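Local coordinates for staphylococcal enterotoxin-like toxin (Staphylococcus aureus, PDB 4DXF), which is a superantigen-like protein secreted by staphylococci that binds carbohydrate, probably sialylated glycans of host cells as in related superantigen-like proteins, at residues A[92-96]-A[136-140]; A[113-118]-A[153-159]; A[160-164]-A[175-179]. Where two conformers were deposited one is given. Numbering follows the deposited sequence.

Contact 1 of 3, residues A[92-96]-A[136-140]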
loop_
_atom_site.group_PDB
_atom_site.type_symbol
_atom_site.label_atom_id
_atom_site.label_comp_id
_atom_site.label_asym_id
_atom_site.label_seq_id
_atom_site.Cartn_x
_atom_site.Cartn_y
_atom_site.Cartn_z
ATOM N N TYR A 92 12.609 -8.750 1.098
ATOM C CA TYR A 92 12.733 -7.368 1.109
ATOM C C TYR A 92 11.387 -6.824 0.675
ATOM O O TYR A 92 10.763 -7.375 -0.264
ATOM C CB TYR A 92 13.823 -7.008 0.058
ATOM C CG TYR A 92 13.881 -5.601 -0.325
ATOM C CD1 TYR A 92 13.094 -5.120 -1.400
ATOM C CD2 TYR A 92 14.767 -4.714 0.284
ATOM C CE1 TYR A 92 13.137 -3.774 -1.803
ATOM C CE2 TYR A 92 14.774 -3.358 -0.088
ATOM C CZ TYR A 92 13.972 -2.924 -1.164
ATOM O OH TYR A 92 14.051 -1.616 -1.561
ATOM N N SER A 93 11.001 -5.757 1.343
ATOM C CA SER A 93 9.805 -4.949 1.157
ATOM C C SER A 93 10.002 -3.489 1.578
ATOM O O SER A 93 10.919 -3.125 2.375
ATOM C CB SER A 93 8.588 -5.655 1.823
ATOM O OG SER A 93 7.424 -4.938 1.632
ATOM N N VAL A 94 9.184 -2.584 1.049
ATOM C CA VAL A 94 9.410 -1.175 1.247
ATOM C C VAL A 94 8.308 -0.473 2.015
ATOM O O VAL A 94 7.161 -0.490 1.556
ATOM C CB VAL A 94 9.585 -0.467 -0.142
ATOM C CG1 VAL A 94 9.823 0.988 0.099
ATOM C CG2 VAL A 94 10.732 -1.139 -0.872
ATOM N N GLY A 95 8.601 0.125 3.191
ATOM C CA GLY A 95 7.576 0.907 3.895
ATOM C C GLY A 95 6.522 -0.031 4.518
ATOM O O GLY A 95 6.852 -1.188 4.760
ATOM N N GLY A 96 5.292 0.494 4.707
ATOM C CA GLY A 96 4.154 -0.330 5.134
ATOM C C GLY A 96 4.165 -0.593 6.631
ATOM O O GLY A 96 3.462 -1.498 7.094
ATOM N N ILE A 136 -3.194 2.717 9.115
ATOM C CA ILE A 136 -2.939 1.960 7.918
ATOM C C ILE A 136 -2.009 2.793 7.035
ATOM O O ILE A 136 -2.162 4.035 7.008
ATOM C CB ILE A 136 -4.296 1.682 7.196
ATOM C CG1 ILE A 136 -4.062 0.761 5.999
ATOM C CG2 ILE A 136 -5.112 2.981 6.941
ATOM C CD1 ILE A 136 -5.314 0.204 5.503
ATOM N N SER A 137 -1.096 2.104 6.405
ATOM C CA SER A 137 -0.089 2.718 5.540
ATOM C C SER A 137 -0.724 3.046 4.200
ATOM O O SER A 137 -1.642 2.334 3.718
ATOM C CB SER A 137 1.129 1.817 5.250
ATOM O OG SER A 137 0.888 0.580 4.623
ATOM N N LEU A 138 -0.196 4.085 3.589
ATOM C CA LEU A 138 -0.570 4.308 2.151
ATOM C C LEU A 138 -0.184 3.175 1.256
ATOM O O LEU A 138 -0.920 2.896 0.277
ATOM C CB LEU A 138 -0.014 5.681 1.657
ATOM C CG LEU A 138 -0.496 6.956 2.347
ATOM C CD1 LEU A 138 0.149 8.236 1.635
ATOM C CD2 LEU A 138 -2.004 7.283 2.548
ATOM N N LYS A 139 0.933 2.504 1.518
ATOM C CA LYS A 139 1.374 1.360 0.818
ATOM C C LYS A 139 0.208 0.358 0.707
ATOM O O LYS A 139 -0.063 -0.155 -0.384
ATOM C CB LYS A 139 2.599 0.688 1.455
ATOM C CG LYS A 139 3.066 -0.531 0.735
ATOM C CD LYS A 139 4.074 -1.299 1.555
ATOM C CE LYS A 139 4.699 -2.481 0.805
ATOM N NZ LYS A 139 5.527 -1.977 -0.421
ATOM N N GLU A 140 -0.461 0.083 1.859
ATOM C CA GLU A 140 -1.522 -0.966 1.873
ATOM C C GLU A 140 -2.778 -0.558 1.115
ATOM O O GLU A 140 -3.346 -1.370 0.356
ATOM C CB GLU A 140 -1.910 -1.344 3.338
ATOM C CG GLU A 140 -3.008 -2.387 3.362
ATOM C CD GLU A 140 -3.303 -2.883 4.762
ATOM O OE1 GLU A 140 -2.461 -2.591 5.652
ATOM O OE2 GLU A 140 -4.380 -3.563 4.971
HETATM O O HOH W 1 7.638 -3.601 -1.253
#
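Ile136, on the short strand 135-137, turns its CB away from residues 92-96 and packs on Ile191 of the neighbouring strand 190-192. Ser137 follows as the N-cap of helix 138-153: with chi1 in the p well, its OG accepts a hydrogen bond from Glu140 N at 3.1 Å, and the same oxygen lies 3.4 Å from Gly96 CA. Gly96 and Ser137 are the closest pair of CA atoms across the contact, at 5.2 Å. Leu138 packs on Ile191 instead, and it is Lys139 that reaches the strand from the first turn of the helix. The contact thus joins the two domains of the superantigen fold, strand 92-99 belonging to the N-terminal OB-fold and the helix to the C-terminal beta-grasp domain. Lys139 is extended (t, t, t) as far as its last bond. Its CD passes 3.7 Å from Gly96 CA, where a CB at Gly96 would collide with it, and its CE lies 3.8 Å from Ser93 OG, a hydroxyl hydrogen-bonded to Val81 N. At the tip, Lys139 NZ donates to Val94 O at 3.0 Å, and a water accepts from both Lys139 NZ (2.8 Å) and Val94 N (3.0 Å), so the ammonium group meets Val94 O directly and Val94 N through the water. Glu140 closes the capped turn through its backbone N, while its carboxylate forms a salt bridge with Lys144.

Contact 2 of 3, residues A[113-118]-A[153-159]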
loop_
_atom_site.group_PDB
_atom_site.type_symbol
_atom_site.label_atom_id
_atom_site.label_comp_id
_atom_site.label_asym_id
_atom_site.label_seq_id
_atom_site.Cartn_x
_atom_site.Cartn_y
_atom_site.Cartn_z
ATOM N N ILE A 113 -16.405 4.129 -8.339
ATOM C CA ILE A 113 -15.462 3.919 -9.445
ATOM C C ILE A 113 -16.063 4.464 -10.716
ATOM O O ILE A 113 -17.181 4.074 -11.046
ATOM C CB ILE A 113 -15.154 2.466 -9.631
ATOM C CG1 ILE A 113 -14.510 1.988 -8.304
ATOM C CG2 ILE A 113 -14.142 2.264 -10.840
ATOM C CD1 ILE A 113 -14.649 0.484 -8.020
ATOM N N THR A 114 -15.346 5.379 -11.366
ATOM C CA THR A 114 -15.857 5.850 -12.640
ATOM C C THR A 114 -14.783 5.452 -13.634
ATOM O O THR A 114 -13.594 5.757 -13.405
ATOM C CB THR A 114 -16.087 7.388 -12.696
ATOM O OG1 THR A 114 -16.965 7.885 -11.666
ATOM C CG2 THR A 114 -16.671 7.825 -14.073
ATOM N N LYS A 115 -15.185 4.800 -14.746
ATOM C CA LYS A 115 -14.226 4.364 -15.706
ATOM C C LYS A 115 -14.608 4.794 -17.127
ATOM O O LYS A 115 -15.757 4.661 -17.454
ATOM C CB LYS A 115 -14.177 2.866 -15.654
ATOM C CG LYS A 115 -13.281 2.220 -16.783
ATOM C CD LYS A 115 -12.945 0.763 -16.567
ATOM C CE LYS A 115 -14.126 -0.167 -16.692
ATOM N NZ LYS A 115 -13.632 -1.556 -16.869
ATOM N N GLU A 116 -13.648 5.321 -17.897
ATOM C CA GLU A 116 -13.861 5.672 -19.318
ATOM C C GLU A 116 -12.862 4.939 -20.169
ATOM O O GLU A 116 -11.659 5.160 -20.017
ATOM C CB GLU A 116 -13.672 7.161 -19.540
ATOM C CG GLU A 116 -13.891 7.564 -21.025
ATOM C CD GLU A 116 -14.057 9.064 -21.277
ATOM O OE1 GLU A 116 -13.802 9.901 -20.369
ATOM O OE2 GLU A 116 -14.400 9.407 -22.435
ATOM N N ASP A 117 -13.352 4.079 -21.070
ATOM C CA ASP A 117 -12.444 3.256 -21.857
ATOM C C ASP A 117 -12.008 4.050 -23.103
ATOM O O ASP A 117 -12.388 5.223 -23.281
ATOM C CB ASP A 117 -13.049 1.881 -22.168
ATOM C CG ASP A 117 -14.269 1.971 -23.094
ATOM O OD1 ASP A 117 -14.390 2.986 -23.836
ATOM O OD2 ASP A 117 -15.089 1.029 -23.066
ATOM N N ASN A 118 -11.167 3.436 -23.927
ATOM C CA ASN A 118 -10.600 4.009 -25.149
ATOM C C ASN A 118 -11.680 4.372 -26.178
ATOM O O ASN A 118 -11.477 5.193 -27.079
ATOM C CB ASN A 118 -9.541 3.035 -25.741
ATOM C CG ASN A 118 -9.926 1.547 -25.594
ATOM O OD1 ASN A 118 -10.868 1.194 -24.896
ATOM N ND2 ASN A 118 -9.172 0.680 -26.249
ATOM N N ASN A 153 -12.190 -4.526 -12.414
ATOM C CA ASN A 153 -12.531 -3.319 -13.243
ATOM C C ASN A 153 -11.623 -3.177 -14.419
ATOM O O ASN A 153 -11.623 -2.150 -15.133
ATOM C CB ASN A 153 -12.510 -2.025 -12.409
ATOM C CG ASN A 153 -13.395 -2.108 -11.221
ATOM O OD1 ASN A 153 -12.956 -2.430 -10.116
ATOM N ND2 ASN A 153 -14.670 -1.882 -11.434
ATOM N N ASN A 154 -10.805 -4.186 -14.575
ATOM C CA ASN A 154 -9.840 -4.293 -15.655
ATOM C C ASN A 154 -8.808 -3.177 -15.732
ATOM O O ASN A 154 -8.277 -2.838 -16.813
ATOM C CB ASN A 154 -10.533 -4.541 -17.032
ATOM C CG ASN A 154 -9.582 -5.169 -18.037
ATOM O OD1 ASN A 154 -8.686 -5.966 -17.664
ATOM N ND2 ASN A 154 -9.746 -4.805 -19.324
ATOM N N LEU A 155 -8.439 -2.612 -14.559
ATOM C CA LEU A 155 -7.364 -1.663 -14.589
ATOM C C LEU A 155 -6.125 -2.315 -15.126
ATOM O O LEU A 155 -5.798 -3.471 -14.850
ATOM C CB LEU A 155 -7.061 -1.075 -13.195
ATOM C CG LEU A 155 -5.907 -0.052 -13.170
ATOM C CD1 LEU A 155 -6.323 1.301 -13.628
ATOM C CD2 LEU A 155 -5.593 -0.020 -11.625
ATOM N N TYR A 156 -5.433 -1.537 -15.929
ATOM C CA TYR A 156 -4.224 -1.967 -16.634
ATOM C C TYR A 156 -4.505 -3.012 -17.698
ATOM O O TYR A 156 -3.593 -3.720 -18.113
ATOM C CB TYR A 156 -3.058 -2.365 -15.716
ATOM C CG TYR A 156 -2.728 -1.303 -14.689
ATOM C CD1 TYR A 156 -2.628 0.055 -15.036
ATOM C CD2 TYR A 156 -2.528 -1.662 -13.334
ATOM C CE1 TYR A 156 -2.315 1.050 -14.080
ATOM C CE2 TYR A 156 -2.222 -0.692 -12.383
ATOM C CZ TYR A 156 -2.157 0.655 -12.711
ATOM O OH TYR A 156 -1.885 1.727 -11.822
ATOM N N GLY A 157 -5.761 -3.050 -18.138
ATOM C CA GLY A 157 -6.188 -3.940 -19.217
ATOM C C GLY A 157 -6.235 -3.093 -20.474
ATOM O O GLY A 157 -5.209 -2.904 -21.120
ATOM N N ASN A 158 -7.422 -2.529 -20.718
ATOM C CA ASN A 158 -7.791 -1.572 -21.762
ATOM C C ASN A 158 -7.270 -0.163 -21.437
ATOM O O ASN A 158 -6.749 0.538 -22.323
ATOM C CB ASN A 158 -9.343 -1.529 -21.873
ATOM C CG ASN A 158 -10.068 -1.494 -20.414
ATOM O OD1 ASN A 158 -9.390 -1.428 -19.360
ATOM N ND2 ASN A 158 -11.421 -1.538 -20.380
ATOM N N VAL A 159 -7.379 0.247 -20.162
ATOM C CA VAL A 159 -7.019 1.616 -19.739
ATOM C C VAL A 159 -6.195 1.553 -18.428
ATOM O O VAL A 159 -6.371 0.612 -17.630
ATOM C CB VAL A 159 -8.235 2.576 -19.526
ATOM C CG1 VAL A 159 -8.832 3.105 -20.885
ATOM C CG2 VAL A 159 -9.315 1.955 -18.640
#
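In the C-terminal beta-grasp domain a long helix packs across a mixed sheet, and here the loop that leaves helix 138-153 and leads into strand 162-168 folds against the end of sheet strand 107-116. The loop is shaped by its own hydrogen bonds. Asn154, with positive phi, opens a type II turn closed by Gly157 N to Asn154 O at 2.9 Å; Tyr156 N donates to Val159 O, also at 2.9 Å, and Asn158 OD1 accepts from Val159 N at 2.7 Å. A CB on Gly157 would run into Asn154 OD1.

One hydrogen bond crosses between the segments. Lys115 reaches across to the backbone of Asn153, where its NZ donates to Asn153 O at 2.7 Å, beside Asn154 CB at 4.3 Å. The side chain of Asn153 is engaged elsewhere, its ND2 hydrogen-bonding to Asp125 on strand 122-131, whereas Asp117 OD1 accepts from Thr121 N within the turn that follows strand 107-116.

The remaining contacts are van der Waals. Ile113 CD1 rests 4.0 Å from Asn153 OD1 while the Ile113 side chain also packs on Leu149 of the helix. Asn158 ND2 lies 4.2 Å from Asp117 CB, and Asn158 CB 4.3 Å from Asn118 OD1. Val159 fits against the backbone where the strand ends: its CG1 lies 3.6 Å from Glu116 O, 3.7 Å from Asp117 CA and 3.8 Å from Asn118 N. Its other methyl, Val159 CG2, approaches the aliphatic part of the Lys115 side chain, 4.3 Å from CD.

Contact 3 of 3, residues A[160-164]-A[175-179]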
loop_
_atom_site.group_PDB
_atom_site.type_symbol
_atom_site.label_atom_id
_atom_site.label_comp_id
_atom_site.label_asym_id
_atom_site.label_seq_id
_atom_site.Cartn_x
_atom_site.Cartn_y
_atom_site.Cartn_z
ATOM N N GLY A 160 -5.309 2.522 -18.240
ATOM C CA GLY A 160 -4.336 2.452 -17.101
ATOM C C GLY A 160 -3.877 3.780 -16.535
ATOM O O GLY A 160 -2.742 3.881 -16.113
ATOM N N SER A 161 -4.764 4.777 -16.516
ATOM C CA SER A 161 -4.482 6.093 -16.006
ATOM C C SER A 161 -5.656 6.536 -15.136
ATOM O O SER A 161 -6.708 5.862 -15.138
ATOM C CB SER A 161 -4.234 7.072 -17.182
ATOM O OG SER A 161 -4.050 8.374 -16.655
ATOM N N GLY A 162 -5.461 7.618 -14.372
ATOM C CA GLY A 162 -6.503 8.243 -13.544
ATOM C C GLY A 162 -5.972 8.243 -12.105
ATOM O O GLY A 162 -4.764 8.359 -11.895
ATOM N N LYS A 163 -6.875 8.122 -11.170
ATOM C CA LYS A 163 -6.450 8.304 -9.736
ATOM C C LYS A 163 -7.362 7.622 -8.744
ATOM O O LYS A 163 -8.562 7.448 -8.974
ATOM C CB LYS A 163 -6.341 9.781 -9.410
ATOM C CG LYS A 163 -7.651 10.511 -9.444
ATOM C CD LYS A 163 -7.430 12.050 -9.377
ATOM C CE LYS A 163 -8.763 12.811 -9.249
ATOM N NZ LYS A 163 -9.840 12.386 -10.193
ATOM N N ILE A 164 -6.748 7.242 -7.600
ATOM C CA ILE A 164 -7.546 6.910 -6.448
ATOM C C ILE A 164 -7.423 8.064 -5.393
ATOM O O ILE A 164 -6.300 8.600 -5.174
ATOM C CB ILE A 164 -6.969 5.669 -5.821
ATOM C CG1 ILE A 164 -7.149 4.406 -6.687
ATOM C CG2 ILE A 164 -7.584 5.503 -4.393
ATOM C CD1 ILE A 164 -5.997 3.470 -6.370
ATOM N N THR A 175 -4.036 11.128 -2.490
ATOM C CA THR A 175 -4.226 10.792 -3.927
ATOM C C THR A 175 -3.131 9.909 -4.476
ATOM O O THR A 175 -1.910 10.166 -4.288
ATOM C CB THR A 175 -4.388 12.126 -4.781
ATOM O OG1 THR A 175 -5.517 12.831 -4.270
ATOM C CG2 THR A 175 -4.596 11.777 -6.261
ATOM N N PHE A 176 -3.524 8.899 -5.265
ATOM C CA PHE A 176 -2.583 8.000 -5.906
ATOM C C PHE A 176 -2.851 8.037 -7.423
ATOM O O PHE A 176 -3.905 7.626 -7.849
ATOM C CB PHE A 176 -2.791 6.551 -5.480
ATOM C CG PHE A 176 -2.883 6.346 -3.979
ATOM C CD1 PHE A 176 -2.005 6.982 -3.133
ATOM C CD2 PHE A 176 -3.843 5.457 -3.461
ATOM C CE1 PHE A 176 -2.097 6.753 -1.717
ATOM C CE2 PHE A 176 -3.967 5.231 -2.091
ATOM C CZ PHE A 176 -3.117 5.875 -1.200
ATOM N N GLU A 177 -1.933 8.612 -8.190
ATOM C CA GLU A 177 -2.041 8.613 -9.688
ATOM C C GLU A 177 -1.758 7.248 -10.204
ATOM O O GLU A 177 -0.775 6.617 -9.861
ATOM C CB GLU A 177 -1.018 9.653 -10.279
ATOM C CG GLU A 177 -1.295 11.049 -9.774
ATOM C CD GLU A 177 -2.584 11.707 -10.367
ATOM O OE1 GLU A 177 -3.113 11.278 -11.423
ATOM O OE2 GLU A 177 -3.095 12.675 -9.785
ATOM N N LEU A 178 -2.698 6.713 -10.991
ATOM C CA LEU A 178 -2.612 5.345 -11.477
ATOM C C LEU A 178 -1.614 5.123 -12.629
ATOM O O LEU A 178 -1.277 4.025 -12.893
ATOM C CB LEU A 178 -4.036 4.855 -11.874
ATOM C CG LEU A 178 -5.072 4.941 -10.737
ATOM C CD1 LEU A 178 -6.380 4.597 -11.384
ATOM C CD2 LEU A 178 -4.633 3.875 -9.766
ATOM N N HIS A 179 -1.115 6.170 -13.290
ATOM C CA HIS A 179 -0.167 5.910 -14.397
ATOM C C HIS A 179 1.248 5.577 -13.927
ATOM O O HIS A 179 2.132 5.275 -14.754
ATOM C CB HIS A 179 -0.098 7.152 -15.346
ATOM C CG HIS A 179 0.523 8.360 -14.724
ATOM N ND1 HIS A 179 -0.212 9.315 -14.059
ATOM C CD2 HIS A 179 1.822 8.762 -14.653
ATOM C CE1 HIS A 179 0.604 10.243 -13.594
ATOM N NE2 HIS A 179 1.839 9.938 -13.959
HETATM O O HOH W 2 -2.746 8.873 -13.812
#
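Three backbone hydrogen bonds join residues 160-164 to 175-179. Ile164 and Phe176 form a hydrogen-bonded pair, Ile164 N giving to Phe176 O at 2.9 Å and Phe176 N to Ile164 O at 2.8 Å. Beyond the non-hydrogen-bonded pair Lys163-Glu177, Leu178 N donates to Gly162 O at 2.8 Å in a nearly straight bond. This is the antiparallel hairpin of strands 162-168 and 173-177, which forms one edge of the beta-grasp sheet. On the face bearing Ile164 and Phe176, Ile164 CG2 meets Phe176 CD2 at 3.9 Å, and Ile164 CD1 meets Leu178 CD2 at 3.7 Å; Ile164 also packs on Leu145 of helix 138-153. Where the strand pairing ends, a water takes over, accepting from Gly162 N (3.0 Å) and His179 N (3.2 Å), hydrogen-bonding to His179 ND1 at 2.6 Å, and donating weakly to Glu177 OE1 at 3.4 Å. Thr175 O accepts from Arg186, and Leu178 O from the hydroxyl of Tyr156.

In the fold
Along the chain the segments of contacts 1 and 2 alternate, while contact 3 opens after both have closed. Helix 138-153 connects them: contact 1 holds its beginning to the OB-fold domain, contact 2 involves the loop that follows it, and contact 3 lies in the hairpin that packs against it. Contacts 2 and 3 both reach the five-stranded beta-grasp sheet, with centres about 11 Å apart, and meet through Tyr156 OH and Leu178 O. The centre of contact 1 is about 18 Å from that of contact 3, which it touches between Leu138 and Phe176, and about 25 Å from that of contact 2. The helix thus runs from the domain interface to contact 2.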